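Local coordinates for DNA polymerase III subunit beta (Deinococcus radiodurans, PDB 4TRT), which probably tethers DNA polymerases and other proteins to DNA and makes replication processive, as a ring-shaped head-to-tail homodimer around the duplex, at residues A208-T211 with M216-V219. Sequence-based numbering, arbitrary orientation.
Sequences ARFT and MLTV
F210 and V219 face each other as a non-hydrogen-bonded pair in the antiparallel hairpin of strands 207-212 and 216-220, part of the central domain. Their side chains run side by side on one face of the sheet, with V219 CG2 3.9 Å from F210 CE1. Two residues before V219 on the same strand, L217 brings CD2 over the centre of the phenyl ring, a CH-pi contact 4.3 Å from the centroid and only 6° off the ring normal. With CG anti to the backbone N (chi1 179°), the L217 branch is carried toward the phenyl ring, and CD1 settles 3.9 Å from F210 CB. L189 and V126 also touch the F210 side chain, so an alanine at F210 would probably leave L217 and V219 without a common surface and open a gap beside strand 189-192. T211 and T218 form the hydrogen-bonded pair, on the other face: T211 N reaches T218 O at 2.8 Å, and T218 N returns the bond to T211 O. One water bridges the pair, donating to T211 O at 2.8 Å and to T218 OG1 at 3.0 Å. The two hydroxyls turn to different partners, T211 OG1 to Q123 O and T218 OG1 to N227 OD1.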
ATOM      1  N   ALA A 208     -25.037 -11.658  16.416  1.00 55.85           N
ATOM      2  CA  ALA A 208     -24.558 -10.504  17.149  1.00 52.39           C
ATOM      3  C   ALA A 208     -25.654 -10.053  18.111  1.00 52.69           C
ATOM      4  O   ALA A 208     -26.787  -9.819  17.693  1.00 56.50           O
ATOM      5  CB  ALA A 208     -24.210  -9.391  16.186  1.00 49.05           C
ATOM      6  N   ARG A 209     -25.320  -9.929  19.389  1.00 51.95           N
ATOM      7  CA  ARG A 209     -26.289  -9.573  20.430  1.00 53.96           C
ATOM      8  C   ARG A 209     -26.093  -8.137  20.905  1.00 50.86           C
ATOM      9  O   ARG A 209     -24.966  -7.722  21.156  1.00 50.91           O
ATOM     10  CB  ARG A 209     -26.149 -10.518  21.628  1.00 59.24           C
ATOM     11  CG  ARG A 209     -26.793 -11.886  21.424  1.00 66.43           C
ATOM     12  CD  ARG A 209     -26.384 -12.938  22.457  1.00 71.77           C
ATOM     13  NE  ARG A 209     -24.936 -13.132  22.596  1.00 75.69           N
ATOM     14  CZ  ARG A 209     -24.148 -13.833  21.774  1.00 79.04           C
ATOM     15  NH1 ARG A 209     -24.634 -14.427  20.687  1.00 80.39           N
ATOM     16  NH2 ARG A 209     -22.844 -13.928  22.039  1.00 80.01           N
ATOM     17  N   PHE A 210     -27.186  -7.392  21.049  1.00 48.31           N
ATOM     18  CA  PHE A 210     -27.149  -6.017  21.564  1.00 47.55           C
ATOM     19  C   PHE A 210     -27.598  -6.000  23.020  1.00 49.44           C
ATOM     20  O   PHE A 210     -28.617  -6.607  23.370  1.00 48.87           O
ATOM     21  CB  PHE A 210     -28.117  -5.108  20.795  1.00 47.75           C
ATOM     22  CG  PHE A 210     -27.691  -4.752  19.398  1.00 46.18           C
ATOM     23  CD1 PHE A 210     -26.571  -5.302  18.793  1.00 46.24           C
ATOM     24  CD2 PHE A 210     -28.463  -3.855  18.666  1.00 46.62           C
ATOM     25  CE1 PHE A 210     -26.226  -4.952  17.501  1.00 44.91           C
ATOM     26  CE2 PHE A 210     -28.122  -3.503  17.377  1.00 44.83           C
ATOM     27  CZ  PHE A 210     -26.994  -4.044  16.795  1.00 45.46           C
ATOM     28  N   THR A 211     -26.846  -5.296  23.858  1.00 47.29           N
ATOM     29  CA  THR A 211     -27.273  -4.980  25.210  1.00 48.08           C
ATOM     30  C   THR A 211     -27.393  -3.462  25.286  1.00 48.68           C
ATOM     31  O   THR A 211     -26.394  -2.755  25.119  1.00 45.11           O
ATOM     32  CB  THR A 211     -26.245  -5.439  26.267  1.00 48.13           C
ATOM     33  OG1 THR A 211     -25.954  -6.831  26.090  1.00 47.75           O
ATOM     34  CG2 THR A 211     -26.777  -5.185  27.674  1.00 50.11           C
ATOM     35  N   MET A 216     -25.396   4.245  25.669  1.00 44.20           N
ATOM     36  CA  MET A 216     -24.373   3.348  25.162  1.00 43.68           C
ATOM     37  C   MET A 216     -24.993   2.041  24.700  1.00 43.35           C
ATOM     38  O   MET A 216     -26.149   1.744  25.004  1.00 44.21           O
ATOM     39  CB  MET A 216     -23.274   3.103  26.211  1.00 45.41           C
ATOM     40  CG  MET A 216     -23.668   2.242  27.408  1.00 48.61           C
ATOM     41  SD  MET A 216     -22.257   1.806  28.464  1.00 53.81           S
ATOM     42  CE  MET A 216     -21.245   0.868  27.321  1.00 51.07           C
ATOM     43  N   LEU A 217     -24.209   1.284  23.946  1.00 41.76           N
ATOM     44  CA  LEU A 217     -24.616  -0.005  23.415  1.00 41.80           C
ATOM     45  C   LEU A 217     -23.451  -0.965  23.596  1.00 41.50           C
ATOM     46  O   LEU A 217     -22.297  -0.573  23.442  1.00 40.62           O
ATOM     47  CB  LEU A 217     -24.950   0.125  21.930  1.00 41.41           C
ATOM     48  CG  LEU A 217     -25.392  -1.149  21.185  1.00 42.88           C
ATOM     49  CD1 LEU A 217     -26.776  -1.565  21.657  1.00 44.09           C
ATOM     50  CD2 LEU A 217     -25.382  -0.950  19.674  1.00 41.97           C
ATOM     51  N   THR A 218     -23.756  -2.211  23.949  1.00 42.25           N
ATOM     52  CA  THR A 218     -22.767  -3.278  23.942  1.00 41.60           C
ATOM     53  C   THR A 218     -23.167  -4.317  22.892  1.00 42.88           C
ATOM     54  O   THR A 218     -24.304  -4.807  22.876  1.00 41.30           O
ATOM     55  CB  THR A 218     -22.635  -3.955  25.324  1.00 44.32           C
ATOM     56  OG1 THR A 218     -22.270  -2.978  26.305  1.00 44.17           O
ATOM     57  CG2 THR A 218     -21.570  -5.066  25.288  1.00 42.88           C
ATOM     58  N   VAL A 219     -22.236  -4.619  21.993  1.00 40.97           N
ATOM     59  CA  VAL A 219     -22.450  -5.597  20.942  1.00 42.01           C
ATOM     60  C   VAL A 219     -21.555  -6.790  21.202  1.00 45.16           C
ATOM     61  O   VAL A 219     -20.331  -6.629  21.361  1.00 44.04           O
ATOM     62  CB  VAL A 219     -22.132  -5.018  19.552  1.00 41.07           C
ATOM     63  CG1 VAL A 219     -22.362  -6.061  18.463  1.00 40.93           C
ATOM     64  CG2 VAL A 219     -22.989  -3.787  19.283  1.00 39.36           C
TER
HETATM   65  O   HOH W   1     -24.695  -1.341  26.858  1.00 42.33           O